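Local coordinates for protein sortase (Actinomyces oris, PDB 5UTT) that probably acts as a cysteine transpeptidase of the sortase family, joining proteins to the cell surface, with this chain forming its extracellular catalytic domain, at residues Val34-Tyr38 with Ser182-Asp186; Val40-Pro46 with Gly86-Arg91; Thr105-Val111 with Phe169-Arg175. One frame throughout, in Å; residues are numbered along the deposited sequence.

Contact 1: Val34-Tyr38 with Ser182-Asp186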
# COMPACT_ATOMS: atom_id res chain seq x y z
N VAL A 34 -8.64 -1.49 0.36
CA VAL A 34 -8.76 -1.19 -1.07
C VAL A 34 -10.22 -1.42 -1.47
O VAL A 34 -10.68 -2.58 -1.50
CB VAL A 34 -7.79 -2.04 -1.89
CG1 VAL A 34 -7.97 -1.76 -3.38
CG2 VAL A 34 -6.34 -1.85 -1.42
N PRO A 35 -10.96 -0.37 -1.82
CA PRO A 35 -12.40 -0.57 -2.11
C PRO A 35 -12.76 -1.59 -3.20
O PRO A 35 -13.77 -2.28 -3.11
CB PRO A 35 -12.85 0.83 -2.49
CG PRO A 35 -11.97 1.71 -1.66
CD PRO A 35 -10.62 1.07 -1.78
N LYS A 36 -11.90 -1.76 -4.19
CA LYS A 36 -12.12 -2.82 -5.19
C LYS A 36 -11.93 -4.26 -4.70
O LYS A 36 -12.12 -5.21 -5.47
CB LYS A 36 -11.22 -2.60 -6.37
CG LYS A 36 -11.76 -1.50 -7.27
CD LYS A 36 -11.25 -1.71 -8.67
CE LYS A 36 -12.07 -0.97 -9.69
NZ LYS A 36 -11.24 -0.92 -10.92
N TRP A 37 -11.48 -4.42 -3.48
CA TRP A 37 -11.27 -5.73 -2.89
C TRP A 37 -12.38 -6.09 -1.91
O TRP A 37 -12.37 -7.23 -1.35
CB TRP A 37 -9.89 -5.83 -2.22
CG TRP A 37 -8.72 -5.76 -3.16
CD1 TRP A 37 -8.78 -5.81 -4.54
CD2 TRP A 37 -7.33 -5.64 -2.83
NE1 TRP A 37 -7.54 -5.69 -5.07
CE2 TRP A 37 -6.63 -5.57 -4.07
CE3 TRP A 37 -6.61 -5.54 -1.63
CZ2 TRP A 37 -5.24 -5.46 -4.12
CZ3 TRP A 37 -5.24 -5.41 -1.71
CH2 TRP A 37 -4.58 -5.36 -2.95
N TYR A 38 -13.37 -5.20 -1.74
CA TYR A 38 -14.56 -5.57 -0.98
C TYR A 38 -15.20 -6.76 -1.69
O TYR A 38 -15.42 -6.74 -2.90
CB TYR A 38 -15.54 -4.43 -0.83
CG TYR A 38 -15.19 -3.45 0.26
CD1 TYR A 38 -14.96 -3.87 1.58
CD2 TYR A 38 -15.12 -2.09 -0.01
CE1 TYR A 38 -14.66 -2.98 2.58
CE2 TYR A 38 -14.82 -1.18 0.99
CZ TYR A 38 -14.61 -1.61 2.28
OH TYR A 38 -14.33 -0.67 3.23
N SER A 182 -16.06 5.65 0.40
CA SER A 182 -15.88 4.28 -0.11
C SER A 182 -15.77 3.24 1.00
O SER A 182 -15.95 2.04 0.76
CB SER A 182 -14.62 4.18 -0.96
OG SER A 182 -13.47 4.56 -0.22
N VAL A 183 -15.40 3.68 2.20
CA VAL A 183 -15.19 2.74 3.30
C VAL A 183 -16.58 2.29 3.73
O VAL A 183 -17.40 3.11 4.12
CB VAL A 183 -14.36 3.38 4.43
CG1 VAL A 183 -14.48 2.58 5.73
CG2 VAL A 183 -12.90 3.50 3.99
N LEU A 184 -16.86 0.98 3.66
CA LEU A 184 -18.21 0.46 3.88
C LEU A 184 -18.50 0.13 5.34
O LEU A 184 -19.66 0.08 5.73
CB LEU A 184 -18.46 -0.80 3.06
CG LEU A 184 -18.45 -0.66 1.54
CD1 LEU A 184 -18.71 -2.03 0.92
CD2 LEU A 184 -19.45 0.39 1.07
N ASN A 185 -17.45 -0.19 6.09
CA ASN A 185 -17.54 -0.39 7.52
C ASN A 185 -16.16 -0.16 8.10
O ASN A 185 -15.17 -0.11 7.36
CB ASN A 185 -17.97 -1.83 7.83
CG ASN A 185 -17.00 -2.86 7.26
OD1 ASN A 185 -16.11 -3.35 7.94
ND2 ASN A 185 -17.16 -3.16 6.01
N ASP A 186 -16.10 -0.06 9.43
CA ASP A 186 -14.84 0.22 10.09
C ASP A 186 -13.95 -0.99 9.90
O ASP A 186 -14.35 -2.10 10.29
CB ASP A 186 -15.05 0.51 11.58
CG ASP A 186 -13.95 1.37 12.17
OD1 ASP A 186 -12.80 1.30 11.69
OD2 ASP A 186 -14.24 2.11 13.14
O HOH W 1 -13.56 -1.42 5.63
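Pro35 and Ser182 mark where the two backbones come nearest, with Pro35 CA 6.3 Å from Ser182 CA; Pro35-Trp37 form a short 3-10 turn, while Ser182-Asp186 is irregular chain. The turn is closed by the backbone N of Trp37 donating to the carbonyl of Val34, and it presents Pro35 and Tyr38 to the tail. Pro35 meets Ser182 through one corner of its ring, CG lying 3.5 Å from Ser182 OG. That hydroxyl has its polar partner elsewhere, in Glu100, so toward Pro35 it makes a van der Waals contact.

Tyr38 carries most of the contact. Its chi1 of -81° sets CG anti to the carbonyl carbon, and the ring reaches out with its hydroxyl against the tail backbone. Tyr38 OH accepts a nearly straight hydrogen bond from Leu184 N, 3.1 Å away with 167° at the hydrogen. A water lies in the ring plane at the same hydroxyl, 2.6 Å from Tyr38 OH, and the same water donates to Asn185 O, so the phenol is linked to two successive tail residues. Leu184 folds back along the ring, the two side chains running in opposite senses. Its CD1 sits over one face, 3.9 Å from the Tyr38 ring centroid and 17° off the normal, which fits a CH-pi contact. At the rim, near the ring plane, Ser182 O approaches Tyr38 CE2 to 3.4 Å. Leu184 thus serves the ring twice, its N at the hydroxyl and its CD1 over a face, while Ser182 O comes up at the edge.

Pro35, Ser182 and Val183 also touch Ile102 of strand 100-104. This is a surface contact of the sortase beta-barrel, in which the segment after the last strand packs on the loop between the first two strands.

Contact 2: Val40-Pro46 with Gly86-Arg91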
# COMPACT_ATOMS: atom_id res chain seq x y z
N VAL A 40 -13.73 -9.60 -2.12
CA VAL A 40 -12.61 -10.42 -2.54
C VAL A 40 -11.89 -10.95 -1.31
O VAL A 40 -11.80 -12.17 -1.10
CB VAL A 40 -11.64 -9.61 -3.44
CG1 VAL A 40 -10.45 -10.47 -3.86
CG2 VAL A 40 -12.39 -9.01 -4.63
N THR A 41 -11.40 -10.04 -0.47
CA THR A 41 -10.73 -10.39 0.77
C THR A 41 -11.50 -9.78 1.94
O THR A 41 -12.47 -9.08 1.72
CB THR A 41 -9.27 -9.89 0.78
OG1 THR A 41 -9.23 -8.48 0.91
CG2 THR A 41 -8.55 -10.23 -0.52
N ASN A 42 -11.07 -10.03 3.18
CA ASN A 42 -11.66 -9.37 4.34
C ASN A 42 -11.41 -7.86 4.25
O ASN A 42 -12.08 -7.09 4.95
CB ASN A 42 -11.03 -9.87 5.63
CG ASN A 42 -11.21 -11.37 5.81
OD1 ASN A 42 -11.89 -12.01 5.03
ND2 ASN A 42 -10.60 -11.92 6.84
N ASN A 43 -10.41 -7.48 3.46
CA ASN A 43 -10.12 -6.07 3.16
C ASN A 43 -9.81 -5.25 4.42
O ASN A 43 -10.23 -4.09 4.58
CB ASN A 43 -11.26 -5.46 2.34
CG ASN A 43 -10.79 -4.32 1.45
OD1 ASN A 43 -9.60 -4.17 1.19
ND2 ASN A 43 -11.73 -3.56 0.91
N ASN A 44 -8.99 -5.82 5.29
CA ASN A 44 -8.57 -5.10 6.47
C ASN A 44 -7.18 -5.53 6.86
O ASN A 44 -6.88 -5.83 8.00
CB ASN A 44 -9.58 -5.26 7.62
CG ASN A 44 -9.69 -6.67 8.14
OD1 ASN A 44 -9.36 -7.63 7.47
ND2 ASN A 44 -10.13 -6.79 9.38
N MET A 45 -6.32 -5.51 5.84
CA MET A 45 -5.04 -6.10 5.92
C MET A 45 -4.11 -5.28 6.76
O MET A 45 -3.89 -4.07 6.45
CB MET A 45 -4.50 -6.26 4.49
CG MET A 45 -3.23 -7.04 4.37
SD MET A 45 -2.85 -7.38 2.65
CE MET A 45 -1.44 -8.50 2.74
N PRO A 46 -3.54 -5.85 7.81
CA PRO A 46 -2.58 -5.05 8.62
C PRO A 46 -1.33 -4.75 7.81
O PRO A 46 -0.94 -5.56 6.96
CB PRO A 46 -2.23 -5.97 9.81
CG PRO A 46 -3.15 -7.11 9.68
CD PRO A 46 -3.61 -7.24 8.30
N GLY A 86 -7.50 -14.81 3.66
CA GLY A 86 -8.12 -13.80 4.48
C GLY A 86 -7.76 -12.45 3.88
O GLY A 86 -8.64 -11.73 3.44
N ASN A 87 -6.46 -12.16 3.83
CA ASN A 87 -5.96 -10.89 3.26
C ASN A 87 -4.74 -11.18 2.43
O ASN A 87 -3.85 -11.90 2.86
CB ASN A 87 -5.57 -9.90 4.36
CG ASN A 87 -6.76 -9.19 4.97
OD1 ASN A 87 -7.55 -8.53 4.25
ND2 ASN A 87 -6.86 -9.23 6.29
N SER A 88 -4.66 -10.58 1.25
CA SER A 88 -3.57 -10.80 0.33
C SER A 88 -3.61 -9.75 -0.78
O SER A 88 -4.59 -9.05 -0.90
CB SER A 88 -3.71 -12.11 -0.36
OG SER A 88 -4.81 -12.07 -1.27
N PHE A 89 -2.63 -9.75 -1.68
CA PHE A 89 -2.66 -8.85 -2.88
C PHE A 89 -3.13 -9.67 -4.11
O PHE A 89 -2.74 -9.44 -5.27
CB PHE A 89 -1.27 -8.21 -3.12
CG PHE A 89 -0.86 -7.14 -2.12
CD1 PHE A 89 -1.64 -6.82 -1.02
CD2 PHE A 89 0.33 -6.46 -2.29
CE1 PHE A 89 -1.27 -5.82 -0.15
CE2 PHE A 89 0.71 -5.46 -1.41
CZ PHE A 89 -0.07 -5.16 -0.33
N ARG A 90 -3.93 -10.71 -3.86
CA ARG A 90 -4.33 -11.60 -4.93
C ARG A 90 -4.84 -10.87 -6.16
O ARG A 90 -4.52 -11.26 -7.30
CB ARG A 90 -5.45 -12.51 -4.43
CG ARG A 90 -5.89 -13.55 -5.44
CD ARG A 90 -7.07 -14.30 -4.86
NE ARG A 90 -7.38 -15.47 -5.63
CZ ARG A 90 -8.44 -16.24 -5.41
NH1 ARG A 90 -9.29 -15.95 -4.43
NH2 ARG A 90 -8.64 -17.31 -6.17
N ARG A 91 -5.66 -9.85 -5.93
CA ARG A 91 -6.40 -9.23 -7.00
C ARG A 91 -5.84 -7.86 -7.23
O ARG A 91 -6.55 -6.95 -7.56
CB ARG A 91 -7.92 -9.25 -6.77
CG ARG A 91 -8.54 -10.63 -6.96
CD ARG A 91 -8.83 -10.90 -8.43
NE ARG A 91 -7.63 -11.18 -9.26
CZ ARG A 91 -7.03 -12.35 -9.35
NH1 ARG A 91 -7.47 -13.43 -8.66
NH2 ARG A 91 -5.98 -12.48 -10.15
O HOH W 2 -6.76 -7.91 1.57
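Asn44 and Asn87 meet amide to amide, their planes turned 52° apart: Asn44 OD1 lies in the plane of the Asn87 amide and takes a nearly straight hydrogen bond from Asn87 ND2 at 3.2 Å. The third flat group, the Phe89 ring, is approached obliquely by Met45, whose sulfur stands 67° off the ring normal. This is a Met-aromatic contact, with Met45 SD 3.6 Å from Phe89 CE1.

Met45 reaches the ring because its side chain is extended throughout, with CG anti to the backbone N (chi1 -172°). On the way it slides past Asn87 in the opposite sense, Met45 CG packing 3.7 Å from Asn87 CB. Phe89 also rests on Leu32, Leu146 and Thr148, which places this end of the contact against the sheet.

The oxygen of the same amide, Asn87 OD1, accepts from Asn44 N at 3.2 Å, the donor tilted from the carbonyl plane. A water lies between Asn87 OD1 and Thr41 OG1, within hydrogen-bonding distance of both. Asn42 N also donates to Gly86 O at 3.0 Å. Toward the surface, Val40 CG1 crosses the Arg91 chain 3.6 Å from its CG, while the guanidinium leads away to Asp93 and Glu156.

Since Asn87 both donates to the Asn44 side chain and accepts from the Asn44 backbone, the orientation of its buried amide is fixed by complementary bonds.

Contact 3: Thr105-Val111 with Phe169-Arg175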
# COMPACT_ATOMS: atom_id res chain seq x y z
N THR A 105 -4.68 4.61 9.90
CA THR A 105 -3.85 4.57 11.11
C THR A 105 -4.71 4.95 12.29
O THR A 105 -5.90 5.27 12.12
CB THR A 105 -2.65 5.51 10.97
OG1 THR A 105 -3.08 6.88 10.94
CG2 THR A 105 -1.83 5.16 9.73
N ALA A 106 -4.15 4.92 13.49
CA ALA A 106 -4.91 5.22 14.68
C ALA A 106 -5.57 6.61 14.64
O ALA A 106 -6.66 6.82 15.20
CB ALA A 106 -4.04 5.09 15.90
N LYS A 107 -4.90 7.57 14.02
CA LYS A 107 -5.36 8.95 13.99
C LYS A 107 -5.90 9.45 12.64
O LYS A 107 -6.63 10.46 12.54
CB LYS A 107 -4.19 9.83 14.47
CG LYS A 107 -3.71 9.47 15.86
CD LYS A 107 -2.59 10.36 16.43
CE LYS A 107 -2.07 9.75 17.73
NZ LYS A 107 -0.79 10.32 18.23
N THR A 108 -5.55 8.75 11.57
CA THR A 108 -5.62 9.31 10.22
C THR A 108 -6.06 8.36 9.13
O THR A 108 -5.72 7.20 9.18
CB THR A 108 -4.24 9.93 9.83
OG1 THR A 108 -3.83 10.84 10.87
CG2 THR A 108 -4.32 10.66 8.45
N TRP A 109 -6.87 8.83 8.19
CA TRP A 109 -7.11 8.10 6.94
C TRP A 109 -6.24 8.71 5.87
O TRP A 109 -6.34 9.92 5.61
CB TRP A 109 -8.56 8.23 6.50
CG TRP A 109 -9.55 7.54 7.38
CD1 TRP A 109 -10.29 8.11 8.37
CD2 TRP A 109 -9.96 6.16 7.31
NE1 TRP A 109 -11.10 7.17 8.96
CE2 TRP A 109 -10.92 5.97 8.32
CE3 TRP A 109 -9.59 5.08 6.51
CZ2 TRP A 109 -11.54 4.72 8.52
CZ3 TRP A 109 -10.20 3.86 6.71
CH2 TRP A 109 -11.17 3.70 7.70
N TYR A 110 -5.38 7.91 5.24
CA TYR A 110 -4.62 8.37 4.09
C TYR A 110 -5.20 7.78 2.82
O TYR A 110 -5.26 6.54 2.67
CB TYR A 110 -3.17 7.95 4.18
CG TYR A 110 -2.42 8.48 5.37
CD1 TYR A 110 -2.40 7.80 6.58
CD2 TYR A 110 -1.63 9.62 5.28
CE1 TYR A 110 -1.68 8.24 7.65
CE2 TYR A 110 -0.92 10.08 6.36
CZ TYR A 110 -0.93 9.39 7.54
OH TYR A 110 -0.22 9.84 8.61
N VAL A 111 -5.61 8.66 1.90
CA VAL A 111 -6.21 8.20 0.66
C VAL A 111 -5.32 8.56 -0.54
O VAL A 111 -5.03 9.76 -0.83
CB VAL A 111 -7.66 8.70 0.44
CG1 VAL A 111 -8.17 8.23 -0.92
CG2 VAL A 111 -8.63 8.31 1.55
N PHE A 169 -0.84 10.47 -3.45
CA PHE A 169 -1.66 10.98 -2.37
C PHE A 169 -2.75 11.91 -2.86
O PHE A 169 -2.46 12.81 -3.70
CB PHE A 169 -0.76 11.65 -1.32
CG PHE A 169 -1.49 12.17 -0.12
CD1 PHE A 169 -1.98 11.31 0.87
CD2 PHE A 169 -1.72 13.51 0.02
CE1 PHE A 169 -2.68 11.80 1.96
CE2 PHE A 169 -2.40 14.00 1.10
CZ PHE A 169 -2.90 13.15 2.06
N ALA A 170 -3.99 11.72 -2.39
CA ALA A 170 -5.12 12.53 -2.81
C ALA A 170 -5.62 13.42 -1.68
O ALA A 170 -5.64 14.64 -1.82
CB ALA A 170 -6.26 11.65 -3.32
N TYR A 171 -5.99 12.82 -0.56
CA TYR A 171 -6.41 13.61 0.61
C TYR A 171 -6.25 12.78 1.86
O TYR A 171 -5.97 11.57 1.78
CB TYR A 171 -7.86 14.05 0.46
CG TYR A 171 -8.86 12.92 0.39
CD1 TYR A 171 -9.42 12.41 1.56
CD2 TYR A 171 -9.25 12.38 -0.83
CE1 TYR A 171 -10.34 11.39 1.51
CE2 TYR A 171 -10.17 11.35 -0.88
CZ TYR A 171 -10.70 10.87 0.30
OH TYR A 171 -11.61 9.86 0.29
N TRP A 172 -6.42 13.43 3.00
CA TRP A 172 -6.44 12.71 4.27
C TRP A 172 -7.61 13.16 5.13
O TRP A 172 -8.24 14.15 4.87
CB TRP A 172 -5.13 12.88 5.04
CG TRP A 172 -4.79 14.34 5.46
CD1 TRP A 172 -4.34 15.35 4.66
CD2 TRP A 172 -4.86 14.89 6.79
NE1 TRP A 172 -4.11 16.49 5.42
CE2 TRP A 172 -4.45 16.24 6.72
CE3 TRP A 172 -5.23 14.37 8.03
CZ2 TRP A 172 -4.39 17.05 7.84
CZ3 TRP A 172 -5.20 15.18 9.14
CH2 TRP A 172 -4.76 16.52 9.04
N MET A 173 -7.90 12.37 6.15
CA MET A 173 -8.95 12.73 7.10
C MET A 173 -8.52 12.41 8.50
O MET A 173 -7.82 11.41 8.72
CB MET A 173 -10.25 12.01 6.78
CG MET A 173 -10.79 12.22 5.37
SD MET A 173 -12.35 11.36 5.07
CE MET A 173 -13.42 12.28 6.16
N ASP A 174 -8.92 13.24 9.47
CA ASP A 174 -8.80 12.89 10.88
C ASP A 174 -9.80 11.77 11.16
O ASP A 174 -10.98 11.94 10.90
CB ASP A 174 -9.14 14.12 11.74
CG ASP A 174 -8.74 13.95 13.19
OD1 ASP A 174 -8.88 12.84 13.74
OD2 ASP A 174 -8.31 14.97 13.79
N ARG A 175 -9.34 10.63 11.68
CA ARG A 175 -10.21 9.47 11.85
C ARG A 175 -11.30 9.68 12.93
O ARG A 175 -12.33 9.00 12.92
CB ARG A 175 -9.35 8.25 12.21
CG ARG A 175 -10.09 6.93 12.32
CD ARG A 175 -9.13 5.83 12.74
NE ARG A 175 -9.74 4.50 12.64
CZ ARG A 175 -9.08 3.35 12.69
NH1 ARG A 175 -7.75 3.33 12.86
NH2 ARG A 175 -9.74 2.20 12.59
O HOH W 3 -13.25 7.28 11.06
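Val111 lies over one face of the Tyr171 ring, its CB 3.8 Å from the ring centroid and 14° off the normal, a CH-pi contact with the two methyls spread above the rim. The pair belongs to two neighbouring antiparallel strands of the sortase beta-barrel, 108-111 and 169-174, whose axes run at 167°, and it sits at a classic beta bulge: Ala170 and Tyr171 both stand opposite Val111. The evidence is the Val111 carbonyl, which accepts from two successive amides, Ala170 N at 2.7 Å and Tyr171 N at 3.2 Å. Beyond the bulge the register is regular, and the hydrogen-bonded pair Trp109 with Met173 exchanges two backbone bonds.

On the face bearing Tyr171, Trp109 and Met173 pack through their CB atoms. Tyr171 also rests on Pro180 and Glu100. On the opposite face Thr108 directs CG2 at Trp172, 3.8 Å from its CE3; the same methyl sits over the Tyr110 ring. The hydroxyl of Tyr110 and the indole nitrogen of Trp172 are hydrogen-bonded to the backbone carbonyls of Pro18 and Asp15 respectively.

Arg175 lies just past the strand. With CG anti to the backbone N (chi1 -175°) and the chain extended as far as NE, it runs past the indole of Trp109, Arg175 CG lying 3.5 Å from Trp109 NE1. Its NE forms a salt bridge with the C-terminal carboxylate of Asn190. At the tip, Arg175 NH1 donates to Thr105 O at 2.8 Å, coming from above the carbonyl plane instead of on a lone pair.

Overall arrangement
From the N terminus, the chain opens contact 1 just after strand 28-33 and then, within a few residues, contact 2 at 40-46. Contact 2 shuts first, at 86-91, enclosing the rest of strand 45-49 and strands 61-63 and 74-79. Contact 3 opens at 105-111 and closes at 169-175, joining the neighbouring strands 108-120 and 161-174. Only then does the tail at 182-186 return to complete contact 1, so that contacts 2 and 3 follow in series within its long loop. Contact 1 touches both: Asn43 ND2 meets Val34 O, Trp37 NE1 meets Arg91 O, and Val183 packs on Trp109. Contacts 2 and 3, their centres about 20 Å apart, do not touch.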